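Local coordinates for zinc-binding protein TroA (Treponema pallidum, PDB 1K0F) that binds zinc in the periplasm with high affinity and specificity and delivers it to the membrane permease of the TroABC transporter for import, at residues A52-Y57 with Y118-K123; G1-V6 with C122-G127; D198-A203 with Q233-V238; A227-V232 with H237-G242; D147-R152 with N267-V272. All coordinates share one frame; numbering follows the deposited sequence.

Contact 1: A52-Y57 with Y118-K123; sequences ADLILY and YESLCK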
# COMPACT_ATOMS: atom_id res chain seq x y z
N ALA A 52 -20.64 -7.44 9.08
CA ALA A 52 -20.47 -6.72 7.83
C ALA A 52 -21.36 -7.28 6.74
O ALA A 52 -21.64 -8.47 6.70
CB ALA A 52 -19.01 -6.77 7.40
N ASP A 53 -21.82 -6.40 5.87
CA ASP A 53 -22.64 -6.80 4.74
C ASP A 53 -21.69 -6.91 3.56
O ASP A 53 -21.97 -7.59 2.58
CB ASP A 53 -23.70 -5.74 4.46
CG ASP A 53 -24.54 -5.44 5.65
OD1 ASP A 53 -25.02 -6.41 6.29
OD2 ASP A 53 -24.72 -4.24 5.96
N LEU A 54 -20.56 -6.22 3.67
CA LEU A 54 -19.56 -6.22 2.62
C LEU A 54 -18.17 -6.21 3.22
O LEU A 54 -17.81 -5.28 3.93
CB LEU A 54 -19.74 -4.99 1.73
CG LEU A 54 -18.60 -4.67 0.78
CD1 LEU A 54 -18.51 -5.78 -0.26
CD2 LEU A 54 -18.82 -3.33 0.11
N ILE A 55 -17.39 -7.24 2.93
CA ILE A 55 -16.02 -7.30 3.43
C ILE A 55 -15.08 -7.08 2.25
O ILE A 55 -15.21 -7.73 1.20
CB ILE A 55 -15.69 -8.66 4.08
CG1 ILE A 55 -16.37 -8.76 5.44
CG2 ILE A 55 -14.18 -8.79 4.26
CD1 ILE A 55 -16.24 -10.13 6.07
N LEU A 56 -14.15 -6.15 2.43
CA LEU A 56 -13.19 -5.80 1.39
C LEU A 56 -11.75 -5.97 1.82
O LEU A 56 -11.34 -5.51 2.89
CB LEU A 56 -13.42 -4.35 0.93
CG LEU A 56 -14.67 -4.08 0.09
CD1 LEU A 56 -14.72 -2.61 -0.30
CD2 LEU A 56 -14.67 -4.96 -1.14
N TYR A 57 -10.98 -6.63 0.97
CA TYR A 57 -9.57 -6.85 1.23
C TYR A 57 -8.81 -6.94 -0.08
O TYR A 57 -9.39 -7.17 -1.15
CB TYR A 57 -9.38 -8.11 2.08
CG TYR A 57 -9.72 -9.43 1.42
CD1 TYR A 57 -11.04 -9.76 1.11
CD2 TYR A 57 -8.72 -10.38 1.16
CE1 TYR A 57 -11.36 -11.00 0.58
CE2 TYR A 57 -9.03 -11.62 0.63
CZ TYR A 57 -10.35 -11.93 0.35
OH TYR A 57 -10.64 -13.16 -0.20
N TYR A 118 -15.80 -0.20 -5.95
CA TYR A 118 -16.98 0.47 -6.49
C TYR A 118 -18.06 -0.53 -6.84
O TYR A 118 -19.20 -0.40 -6.41
CB TYR A 118 -16.60 1.26 -7.73
CG TYR A 118 -17.73 1.43 -8.74
CD1 TYR A 118 -18.79 2.27 -8.47
CD2 TYR A 118 -17.69 0.78 -9.96
CE1 TYR A 118 -19.80 2.47 -9.40
CE2 TYR A 118 -18.69 0.97 -10.91
CZ TYR A 118 -19.75 1.82 -10.62
OH TYR A 118 -20.72 2.03 -11.56
N GLU A 119 -17.70 -1.53 -7.64
CA GLU A 119 -18.65 -2.55 -8.07
C GLU A 119 -19.17 -3.42 -6.92
O GLU A 119 -20.25 -4.01 -7.03
CB GLU A 119 -18.02 -3.44 -9.15
CG GLU A 119 -18.09 -2.84 -10.54
CD GLU A 119 -17.38 -3.68 -11.58
OE1 GLU A 119 -17.43 -3.32 -12.77
OE2 GLU A 119 -16.78 -4.71 -11.19
N SER A 120 -18.40 -3.53 -5.84
CA SER A 120 -18.82 -4.32 -4.69
C SER A 120 -19.89 -3.52 -3.96
O SER A 120 -20.93 -4.05 -3.55
CB SER A 120 -17.64 -4.55 -3.75
OG SER A 120 -17.00 -5.78 -4.03
N LEU A 121 -19.63 -2.23 -3.81
CA LEU A 121 -20.55 -1.32 -3.15
C LEU A 121 -21.88 -1.30 -3.89
O LEU A 121 -22.95 -1.28 -3.27
CB LEU A 121 -19.95 0.09 -3.09
CG LEU A 121 -18.73 0.28 -2.18
CD1 LEU A 121 -18.29 1.74 -2.22
CD2 LEU A 121 -19.05 -0.14 -0.74
N CYS A 122 -21.83 -1.31 -5.22
CA CYS A 122 -23.04 -1.30 -6.03
C CYS A 122 -23.81 -2.59 -5.78
O CYS A 122 -25.03 -2.57 -5.61
CB CYS A 122 -22.69 -1.19 -7.51
SG CYS A 122 -22.09 0.42 -8.06
N LYS A 123 -23.09 -3.70 -5.79
CA LYS A 123 -23.68 -5.02 -5.55
C LYS A 123 -24.33 -5.01 -4.18
O LYS A 123 -25.39 -5.58 -3.98
CB LYS A 123 -22.60 -6.10 -5.59
CG LYS A 123 -22.42 -6.80 -6.93
CD LYS A 123 -22.83 -5.93 -8.11
CE LYS A 123 -22.24 -6.46 -9.40
NZ LYS A 123 -23.20 -6.37 -10.54
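Leu-54 spreads its two methyls over two successive residues of the helix, CD1 lying against the CB of Ser-120 and CD2 against the CD2 of Leu-121. The contact packs helix 107-124 against one face of the four-stranded parallel sheet, whose strands run in the order 25-28, 4-7, 54-57, 78-81. The helix segment is almost exactly antiparallel to strand 54-57, at 172° with the short axes 9.6 Å apart, a helix layered on a parallel sheet as in other alpha/beta folds.

A chi1 of 167° points the branched end of Leu-54 at the helix, and its side chain crosses that of Leu-121 at about a right angle. Their CD2 methyls approach to 3.3 Å in the model. The CD1 branch rests more easily on Ser-120, 3.8 Å from its CB.

Two residues along the strand, Leu-56 brings its own CD2 to the same sheet-facing side of the serine, next to CD1 of Leu-54; Ser-120 thus touches both leucines. The serine hydroxyl turns back on its own helix, making a weak hydrogen bond to the carbonyl of Ala-116. Val-5 of the neighbouring strand meets both Leu-54 and Leu-121, while Ile-12 and Val-16 of helix 10-20 close on Leu-56. The CD2 of Leu-56 lies 3.8 Å from the OG of Ser-120.

Contact 2: G1-V6 with C122-G127; sequences GKPLVV and CKLLPG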
# COMPACT_ATOMS: atom_id res chain seq x y z
N GLY A 1 -31.27 0.72 8.50
CA GLY A 1 -30.02 1.51 8.56
C GLY A 1 -29.05 1.12 7.47
O GLY A 1 -29.15 0.02 6.91
N LYS A 2 -28.11 2.00 7.17
CA LYS A 2 -27.11 1.76 6.13
C LYS A 2 -26.27 0.51 6.42
O LYS A 2 -25.95 0.23 7.58
CB LYS A 2 -26.19 2.99 6.00
CG LYS A 2 -26.86 4.33 6.29
CD LYS A 2 -25.90 5.50 6.07
CE LYS A 2 -24.89 5.65 7.21
NZ LYS A 2 -25.33 6.62 8.26
N PRO A 3 -25.90 -0.24 5.36
CA PRO A 3 -25.09 -1.47 5.40
C PRO A 3 -23.66 -1.31 5.90
O PRO A 3 -23.01 -0.29 5.66
CB PRO A 3 -25.12 -1.96 3.96
CG PRO A 3 -25.31 -0.72 3.18
CD PRO A 3 -26.27 0.10 3.98
N LEU A 4 -23.17 -2.34 6.59
CA LEU A 4 -21.84 -2.33 7.15
C LEU A 4 -20.78 -2.85 6.20
O LEU A 4 -20.79 -4.02 5.84
CB LEU A 4 -21.80 -3.17 8.42
CG LEU A 4 -20.42 -3.23 9.07
CD1 LEU A 4 -19.98 -1.81 9.41
CD2 LEU A 4 -20.46 -4.10 10.32
N VAL A 5 -19.88 -1.97 5.78
CA VAL A 5 -18.80 -2.37 4.89
C VAL A 5 -17.60 -2.48 5.81
O VAL A 5 -17.41 -1.64 6.69
CB VAL A 5 -18.49 -1.31 3.82
CG1 VAL A 5 -17.19 -1.65 3.09
CG2 VAL A 5 -19.65 -1.21 2.84
N VAL A 6 -16.79 -3.51 5.63
CA VAL A 6 -15.61 -3.66 6.48
C VAL A 6 -14.42 -3.96 5.61
O VAL A 6 -14.42 -4.92 4.84
CB VAL A 6 -15.76 -4.80 7.51
CG1 VAL A 6 -14.40 -5.11 8.14
CG2 VAL A 6 -16.76 -4.38 8.60
N CYS A 122 -21.83 -1.31 -5.22
CA CYS A 122 -23.04 -1.30 -6.03
C CYS A 122 -23.81 -2.59 -5.78
O CYS A 122 -25.03 -2.57 -5.61
CB CYS A 122 -22.69 -1.19 -7.51
SG CYS A 122 -22.09 0.42 -8.06
N LYS A 123 -23.09 -3.70 -5.79
CA LYS A 123 -23.68 -5.02 -5.55
C LYS A 123 -24.33 -5.01 -4.18
O LYS A 123 -25.39 -5.58 -3.98
CB LYS A 123 -22.60 -6.10 -5.59
CG LYS A 123 -22.42 -6.80 -6.93
CD LYS A 123 -22.83 -5.93 -8.11
CE LYS A 123 -22.24 -6.46 -9.40
NZ LYS A 123 -23.20 -6.37 -10.54
N LEU A 124 -23.68 -4.35 -3.23
CA LEU A 124 -24.20 -4.25 -1.87
C LEU A 124 -25.44 -3.35 -1.84
O LEU A 124 -26.46 -3.70 -1.25
CB LEU A 124 -23.10 -3.70 -0.95
CG LEU A 124 -23.41 -3.53 0.54
CD1 LEU A 124 -23.60 -4.88 1.19
CD2 LEU A 124 -22.25 -2.77 1.19
N LEU A 125 -25.36 -2.19 -2.49
CA LEU A 125 -26.47 -1.25 -2.54
C LEU A 125 -26.81 -0.88 -3.97
O LEU A 125 -26.43 0.17 -4.46
CB LEU A 125 -26.14 0.02 -1.77
CG LEU A 125 -25.59 -0.27 -0.37
CD1 LEU A 125 -25.32 1.05 0.35
CD2 LEU A 125 -26.59 -1.14 0.41
N PRO A 126 -27.55 -1.76 -4.65
CA PRO A 126 -28.00 -1.63 -6.04
C PRO A 126 -28.65 -0.29 -6.32
O PRO A 126 -28.38 0.35 -7.34
CB PRO A 126 -28.98 -2.79 -6.23
CG PRO A 126 -29.36 -3.21 -4.83
CD PRO A 126 -28.10 -2.99 -4.04
N GLY A 127 -29.51 0.14 -5.40
CA GLY A 127 -30.20 1.40 -5.56
C GLY A 127 -29.25 2.58 -5.53
O GLY A 127 -29.62 3.68 -5.93
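The CD2 methyl of Leu-124 fits as a bump between two side chains of the N-terminal segment, the ring of Pro-3 and one branch of Val-5. It lies 3.5 Å from CG2 of Val-5, with the two side chains set at a slant, and 4.1 Å from CB of Pro-3. Leu-124 points from the last helical turn toward the strand and so reaches this notch.

In the second fit the Pro-3 ring faces the end of Leu-125, the two side chains meeting tip to tip. The ring's outer corner, CG, is the atom nearest the two leucine methyls, but its modelled approach to CD2 is too short to be real, which leaves the exact fit doubtful.

These two leucines sit where helix 107-124 runs out, Leu-125 being the first residue to leave helical geometry, and they cover the entry into strand 4-7, an inner strand of the parallel alpha/beta sheet. Strand 4-7 lies between strands 25-28 and 54-57; Leu-54 of the latter also touches Leu-124. Pro-3 packs on Asp-53 as well, while Phe-132 of helix 129-156 backs Leu-125. The CA atoms of Pro-3 and Leu-124, 7.8 Å apart, are the nearest CA pair across the two segments.

Contact 3: D198-A203 with Q233-V238; sequences DMQELA and QARGHV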
# COMPACT_ATOMS: atom_id res chain seq x y z
N ASP A 198 22.20 -9.77 4.59
CA ASP A 198 21.35 -8.95 3.74
C ASP A 198 21.54 -7.45 4.02
O ASP A 198 21.75 -6.67 3.10
CB ASP A 198 19.89 -9.36 3.92
CG ASP A 198 19.57 -10.68 3.25
OD1 ASP A 198 19.80 -10.81 2.03
OD2 ASP A 198 19.10 -11.61 3.94
N MET A 199 21.47 -7.05 5.29
CA MET A 199 21.64 -5.63 5.64
C MET A 199 23.02 -5.16 5.23
O MET A 199 23.18 -4.06 4.71
CB MET A 199 21.47 -5.41 7.15
CG MET A 199 21.82 -3.99 7.59
SD MET A 199 21.42 -3.65 9.32
CE MET A 199 19.67 -4.04 9.38
N GLN A 200 24.01 -5.99 5.52
CA GLN A 200 25.39 -5.72 5.18
C GLN A 200 25.49 -5.26 3.73
O GLN A 200 25.95 -4.16 3.44
CB GLN A 200 26.22 -6.99 5.35
CG GLN A 200 27.49 -6.79 6.12
CD GLN A 200 27.23 -6.44 7.56
OE1 GLN A 200 27.30 -5.28 7.96
NE2 GLN A 200 26.92 -7.46 8.36
N GLU A 201 25.06 -6.13 2.83
CA GLU A 201 25.09 -5.85 1.40
C GLU A 201 24.38 -4.55 1.09
O GLU A 201 24.95 -3.66 0.47
CB GLU A 201 24.44 -7.01 0.63
CG GLU A 201 24.95 -8.38 1.07
CD GLU A 201 24.70 -9.47 0.04
OE1 GLU A 201 25.67 -9.88 -0.64
OE2 GLU A 201 23.54 -9.94 -0.07
N LEU A 202 23.14 -4.43 1.54
CA LEU A 202 22.36 -3.23 1.30
C LEU A 202 23.09 -2.00 1.82
O LEU A 202 23.07 -0.94 1.20
CB LEU A 202 21.00 -3.34 1.96
CG LEU A 202 20.01 -2.27 1.52
CD1 LEU A 202 20.02 -2.17 -0.00
CD2 LEU A 202 18.63 -2.60 2.03
N ALA A 203 23.72 -2.14 2.98
CA ALA A 203 24.45 -1.03 3.57
C ALA A 203 25.52 -0.55 2.60
O ALA A 203 25.56 0.62 2.23
CB ALA A 203 25.09 -1.47 4.88
N GLN A 233 26.65 4.20 7.55
CA GLN A 233 27.58 5.13 8.18
C GLN A 233 28.93 4.47 8.42
O GLN A 233 29.98 5.05 8.15
CB GLN A 233 27.01 5.61 9.52
CG GLN A 233 26.97 7.11 9.69
CD GLN A 233 25.56 7.66 9.60
OE1 GLN A 233 25.20 8.59 10.32
NE2 GLN A 233 24.75 7.07 8.72
N ALA A 234 28.88 3.25 8.95
CA ALA A 234 30.08 2.48 9.24
C ALA A 234 30.73 2.06 7.93
O ALA A 234 31.74 1.35 7.92
CB ALA A 234 29.72 1.26 10.06
N ARG A 235 30.16 2.50 6.81
CA ARG A 235 30.70 2.19 5.49
C ARG A 235 31.21 3.43 4.76
O ARG A 235 31.56 3.37 3.58
CB ARG A 235 29.63 1.50 4.65
CG ARG A 235 29.13 0.19 5.24
CD ARG A 235 29.65 -1.01 4.47
NE ARG A 235 28.78 -2.18 4.62
CZ ARG A 235 29.18 -3.44 4.45
NH1 ARG A 235 30.44 -3.71 4.12
NH2 ARG A 235 28.32 -4.43 4.60
N GLY A 236 31.23 4.57 5.45
CA GLY A 236 31.72 5.80 4.86
C GLY A 236 30.69 6.73 4.25
O GLY A 236 31.04 7.70 3.58
N HIS A 237 29.41 6.45 4.49
CA HIS A 237 28.34 7.25 3.93
C HIS A 237 27.24 7.55 4.94
O HIS A 237 26.76 6.66 5.64
CB HIS A 237 27.73 6.54 2.72
CG HIS A 237 26.56 7.25 2.12
ND1 HIS A 237 26.59 8.59 1.80
CD2 HIS A 237 25.32 6.81 1.79
CE1 HIS A 237 25.42 8.95 1.30
NE2 HIS A 237 24.63 7.89 1.29
N VAL A 238 26.84 8.82 5.02
CA VAL A 238 25.77 9.23 5.93
C VAL A 238 24.49 9.38 5.14
O VAL A 238 24.24 10.41 4.50
CB VAL A 238 26.05 10.57 6.62
CG1 VAL A 238 25.15 10.70 7.83
CG2 VAL A 238 27.51 10.66 7.02
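A type I turn from Gln-233 to Gly-236, closed by the 3.0 Å bond from Gly-236 N to Gln-233 O, brings Arg-235 beside helix 196-208, with its CA 7.3 Å from that of Ala-203. From there the arginine side chain, bent at chi2 (-107°), stretches back along the helix to Gln-200.

Its NH2 donates a hydrogen bond to the backbone O of Gln-200; the 2.7 Å separation is short, but the N-H...O angle of 120° makes the bond weak, and the carbonyl meets the guanidinium obliquely. The same NH2 lies against CB and CG of Gln-200, although the modelled 2.9 Å from NH2 to CG is doubtfully short. The two side chains cross at roughly a right angle, with amide and guanidinium planes 64° apart.

The turn belongs to a beta-alpha-beta crossover, linking helix 225-233 to strand 240-245, and Arg-235 lays its side chain against helix 196-208, the preceding helix of the same lobe. The methyl of Ala-203 lies at the guanidinium edge, near its plane, with CB 3.8 Å from NE. Farther along helix 196-208, Ala-204 and Ala-207 also touch the arginine. His-237, just beyond the turn, packs on Ile-206 and Ala-207 of this helix.

Contact 4: A227-V232 with H237-G242; sequences ALRDAV and HVVQIG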
# COMPACT_ATOMS: atom_id res chain seq x y z
N ALA A 227 19.14 1.21 11.53
CA ALA A 227 20.27 0.33 11.78
C ALA A 227 21.04 0.19 10.49
O ALA A 227 22.27 0.12 10.47
CB ALA A 227 19.78 -1.03 12.25
N LEU A 228 20.30 0.15 9.39
CA LEU A 228 20.92 0.05 8.08
C LEU A 228 21.65 1.36 7.91
O LEU A 228 22.79 1.39 7.47
CB LEU A 228 19.85 -0.10 7.00
CG LEU A 228 20.25 0.21 5.56
CD1 LEU A 228 21.60 -0.43 5.22
CD2 LEU A 228 19.16 -0.31 4.63
N ARG A 229 20.99 2.44 8.30
CA ARG A 229 21.57 3.77 8.20
C ARG A 229 22.96 3.81 8.85
O ARG A 229 23.90 4.35 8.28
CB ARG A 229 20.65 4.79 8.87
CG ARG A 229 20.78 6.19 8.31
CD ARG A 229 21.72 7.03 9.14
NE ARG A 229 21.75 6.59 10.54
CZ ARG A 229 20.67 6.49 11.31
NH1 ARG A 229 19.48 6.80 10.83
NH2 ARG A 229 20.79 6.09 12.57
N ASP A 230 23.07 3.23 10.05
CA ASP A 230 24.34 3.18 10.78
C ASP A 230 25.33 2.27 10.10
O ASP A 230 26.53 2.53 10.10
CB ASP A 230 24.11 2.67 12.19
CG ASP A 230 23.14 3.51 12.94
OD1 ASP A 230 22.91 4.66 12.50
OD2 ASP A 230 22.61 3.03 13.96
N ALA A 231 24.83 1.17 9.54
CA ALA A 231 25.68 0.23 8.83
C ALA A 231 26.26 0.98 7.63
O ALA A 231 27.42 0.82 7.28
CB ALA A 231 24.87 -0.96 8.37
N VAL A 232 25.43 1.83 7.02
CA VAL A 232 25.89 2.61 5.89
C VAL A 232 26.96 3.56 6.42
O VAL A 232 28.02 3.71 5.83
CB VAL A 232 24.76 3.44 5.28
CG1 VAL A 232 25.26 4.17 4.05
CG2 VAL A 232 23.61 2.53 4.91
N HIS A 237 29.41 6.45 4.49
CA HIS A 237 28.34 7.25 3.93
C HIS A 237 27.24 7.55 4.94
O HIS A 237 26.76 6.66 5.64
CB HIS A 237 27.73 6.54 2.72
CG HIS A 237 26.56 7.25 2.12
ND1 HIS A 237 26.59 8.59 1.80
CD2 HIS A 237 25.32 6.81 1.79
CE1 HIS A 237 25.42 8.95 1.30
NE2 HIS A 237 24.63 7.89 1.29
N VAL A 238 26.84 8.82 5.02
CA VAL A 238 25.77 9.23 5.93
C VAL A 238 24.49 9.38 5.14
O VAL A 238 24.24 10.41 4.50
CB VAL A 238 26.05 10.57 6.62
CG1 VAL A 238 25.15 10.70 7.83
CG2 VAL A 238 27.51 10.66 7.02
N VAL A 239 23.68 8.35 5.16
CA VAL A 239 22.42 8.39 4.45
C VAL A 239 21.36 8.95 5.37
O VAL A 239 21.31 8.66 6.57
CB VAL A 239 22.00 6.99 3.96
CG1 VAL A 239 21.74 6.07 5.14
CG2 VAL A 239 20.78 7.11 3.08
N GLN A 240 20.53 9.80 4.80
CA GLN A 240 19.46 10.43 5.53
C GLN A 240 18.23 9.56 5.43
O GLN A 240 17.99 8.95 4.40
CB GLN A 240 19.14 11.78 4.89
CG GLN A 240 19.72 12.99 5.57
CD GLN A 240 19.07 14.26 5.08
OE1 GLN A 240 18.97 14.49 3.88
NE2 GLN A 240 18.61 15.09 6.01
N ILE A 241 17.47 9.46 6.51
CA ILE A 241 16.23 8.71 6.45
C ILE A 241 15.42 9.81 5.75
O ILE A 241 14.86 10.68 6.40
CB ILE A 241 15.68 8.41 7.87
CG1 ILE A 241 16.06 6.99 8.28
CG2 ILE A 241 14.18 8.53 7.91
CD1 ILE A 241 17.53 6.76 8.42
N GLY A 242 15.43 9.79 4.42
CA GLY A 242 14.74 10.80 3.63
C GLY A 242 13.27 11.03 3.90
O GLY A 242 12.61 11.78 3.18
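Arg-229 folds its side chain over the backbone and side chains that lead into strand 240-245. Bends at chi2 (-96°) and chi3 (-28°) turn it back on itself, which lays CG and CD against the carbonyl of Val-239, each 3.1 Å from the oxygen, while the guanidinium swings round to the adjacent Asp-230. There NH2 forms a salt bridge to OD1 at 2.6 Å, on the syn side of the carboxylate but tilted, neither group's plane holding the other's atom, and NE adds a weaker bond to the same oxygen. This local pairing probably holds the guanidinium in place and offsets its charge. The CD1 of Ile-241 comes in at about a right angle and meets CB, CG and NH1 of Arg-229, lying 3.3 Å from CG and at the guanidinium edge.

Val-239 holds CG1 in the crowded position between its backbone N and carbonyl carbon (chi1 64°), and this methyl is the one set against CG of Arg-229, also at 3.3 Å, and reaches Val-232. Val-232 and His-237 run alongside one another in the same sense, CG1 of the valine 3.5 Å from CD2 of the imidazole. Next to them, His-237 N donates a long, weak hydrogen bond of 3.4 Å to Val-232 O; the NE2 of the ring is held by the carbonyl of Leu-211.

Helix 225-233 and strand 240-245 are successive elements of a beta-alpha-beta unit begun by strand 213-217, whose Ile-214 touches both Arg-229 and Val-239, while helix 196-208 covers Leu-228 and Ala-231 of the helix.

Contact 5: D147-R152 with N267-V272; sequences DAYVRR and NIDTIV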
# COMPACT_ATOMS: atom_id res chain seq x y z
N ASP A 147 -1.68 9.24 -10.63
CA ASP A 147 -0.72 8.45 -11.36
C ASP A 147 0.14 9.37 -12.21
O ASP A 147 1.35 9.19 -12.32
CB ASP A 147 -1.41 7.44 -12.26
CG ASP A 147 -0.43 6.62 -13.05
OD1 ASP A 147 -0.02 5.54 -12.57
OD2 ASP A 147 -0.07 7.08 -14.16
N ALA A 148 -0.50 10.36 -12.81
CA ALA A 148 0.21 11.31 -13.67
C ALA A 148 1.27 12.02 -12.85
O ALA A 148 2.45 12.01 -13.21
CB ALA A 148 -0.77 12.31 -14.25
N TYR A 149 0.83 12.62 -11.76
CA TYR A 149 1.68 13.37 -10.85
C TYR A 149 2.89 12.55 -10.41
O TYR A 149 4.02 13.02 -10.51
CB TYR A 149 0.85 13.81 -9.64
CG TYR A 149 1.62 14.48 -8.51
CD1 TYR A 149 1.76 15.87 -8.47
CD2 TYR A 149 2.15 13.73 -7.46
CE1 TYR A 149 2.40 16.50 -7.40
CE2 TYR A 149 2.80 14.35 -6.39
CZ TYR A 149 2.91 15.73 -6.37
OH TYR A 149 3.52 16.35 -5.30
N VAL A 150 2.64 11.33 -9.94
CA VAL A 150 3.72 10.46 -9.48
C VAL A 150 4.71 10.14 -10.58
O VAL A 150 5.87 9.85 -10.32
CB VAL A 150 3.17 9.14 -8.90
CG1 VAL A 150 4.32 8.23 -8.49
CG2 VAL A 150 2.27 9.44 -7.71
N ARG A 151 4.25 10.17 -11.83
CA ARG A 151 5.16 9.90 -12.93
C ARG A 151 5.92 11.18 -13.20
O ARG A 151 7.14 11.18 -13.27
CB ARG A 151 4.40 9.46 -14.19
CG ARG A 151 5.29 8.65 -15.14
CD ARG A 151 4.49 7.96 -16.24
NE ARG A 151 4.80 6.53 -16.34
CZ ARG A 151 3.91 5.56 -16.10
NH1 ARG A 151 2.66 5.87 -15.75
NH2 ARG A 151 4.27 4.29 -16.21
N ARG A 152 5.19 12.29 -13.35
CA ARG A 152 5.81 13.58 -13.58
C ARG A 152 6.89 13.70 -12.52
O ARG A 152 8.08 13.75 -12.82
CB ARG A 152 4.78 14.70 -13.42
CG ARG A 152 5.39 16.11 -13.30
CD ARG A 152 4.31 17.19 -13.31
NE ARG A 152 3.05 16.70 -12.72
CZ ARG A 152 1.91 17.38 -12.73
NH1 ARG A 152 1.84 18.58 -13.28
NH2 ARG A 152 0.83 16.86 -12.17
N ASN A 267 4.35 10.06 -0.38
CA ASN A 267 5.42 9.15 -0.77
C ASN A 267 6.36 9.76 -1.80
O ASN A 267 7.52 10.02 -1.50
CB ASN A 267 4.81 7.83 -1.27
CG ASN A 267 4.58 6.82 -0.14
OD1 ASN A 267 4.66 7.16 1.05
ND2 ASN A 267 4.28 5.58 -0.51
N ILE A 268 5.87 9.99 -3.02
CA ILE A 268 6.70 10.57 -4.08
C ILE A 268 7.29 11.91 -3.67
O ILE A 268 8.43 12.23 -4.01
CB ILE A 268 5.89 10.76 -5.39
CG1 ILE A 268 6.81 10.61 -6.59
CG2 ILE A 268 5.23 12.14 -5.44
CD1 ILE A 268 7.27 9.21 -6.78
N ASP A 269 6.53 12.71 -2.93
CA ASP A 269 7.05 14.00 -2.51
C ASP A 269 8.29 13.68 -1.70
O ASP A 269 9.41 13.91 -2.14
CB ASP A 269 6.02 14.73 -1.65
CG ASP A 269 4.92 15.38 -2.47
OD1 ASP A 269 4.74 14.96 -3.63
OD2 ASP A 269 4.24 16.29 -1.96
N THR A 270 8.08 13.11 -0.52
CA THR A 270 9.17 12.75 0.38
C THR A 270 10.37 12.13 -0.30
O THR A 270 11.52 12.51 -0.05
CB THR A 270 8.66 11.78 1.45
OG1 THR A 270 7.76 12.47 2.33
CG2 THR A 270 9.83 11.21 2.26
N ILE A 271 10.12 11.17 -1.19
CA ILE A 271 11.19 10.46 -1.88
C ILE A 271 12.04 11.33 -2.80
O ILE A 271 13.22 11.55 -2.52
CB ILE A 271 10.64 9.26 -2.67
CG1 ILE A 271 10.13 8.20 -1.70
CG2 ILE A 271 11.73 8.66 -3.56
CD1 ILE A 271 9.41 7.07 -2.37
N VAL A 272 11.45 11.80 -3.89
CA VAL A 272 12.18 12.65 -4.82
C VAL A 272 12.82 13.80 -4.03
O VAL A 272 14.01 14.10 -4.21
CB VAL A 272 11.27 13.22 -5.95
CG1 VAL A 272 10.71 12.09 -6.78
CG2 VAL A 272 10.14 14.04 -5.36
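Tyr-149 bridges two helices that run side by side in the same direction, and its side chain can be traced across the gap. From CB, a chi1 of 174° swings the ring away from the backbone N and out toward helix 260-273. CD2 comes 4.0 Å from CG2 of Ile-268, and the next atom, CE2, closes to 3.4 Å from the same methyl; tyrosine and isoleucine pass in opposite senses. CZ is already 3.4 Å from OD1 of Asp-269, and OH donates to that oxygen in a very short hydrogen bond of 2.5 Å. OD1 lies at the ring edge, in its plane, although the carboxylate as a whole is turned 46° from the ring.

Beside this polar link the helices meet through aliphatic groups. CG1 of Val-150 packs obliquely on CD1 of Ile-268 at 3.5 Å, and Phe-174 of helix 172-178 touches both residues. The segments are nearly parallel, their axes 4° apart in direction and 10.1 Å apart in space. The contact thus lays helix 260-273, the last of the chain, along the long helix 129-156.

Helix 129-156 is the backbone helix that spans the two lobes characteristic of this solute-binding family. A single carboxylate oxygen accepts the hydrogen bond from the phenol, and Lys-153 makes a long, weak ion pair with the same OD1. The exact length of the bond is doubtful, but a phenol donor and a nearby lysine would together probably favour the ionised carboxylate.

In the fold
Four of the contacts form two pairs on opposite sides of the chain's centre. Contacts 1 and 2, centred 7 Å apart, both join helix 107-124 to the four-stranded sheet and meet where Asp-53 OD2 probably bonds to Leu-4 N (2.5 Å). Contacts 3 and 4, also 7 Å apart between centres, share His-237 and Val-238 and pack together through Ala-203 and Leu-228; the centres of contacts 1 and 3 are about 45 Å apart. Contact 5 touches contact 4 where Thr-270 meets Gly-242, and its helix 129-156 follows helix 107-124 of contacts 1 and 2. All five lie away from the zinc ligands His-37, His-102, His-168 and Asp-248, whose site is empty here.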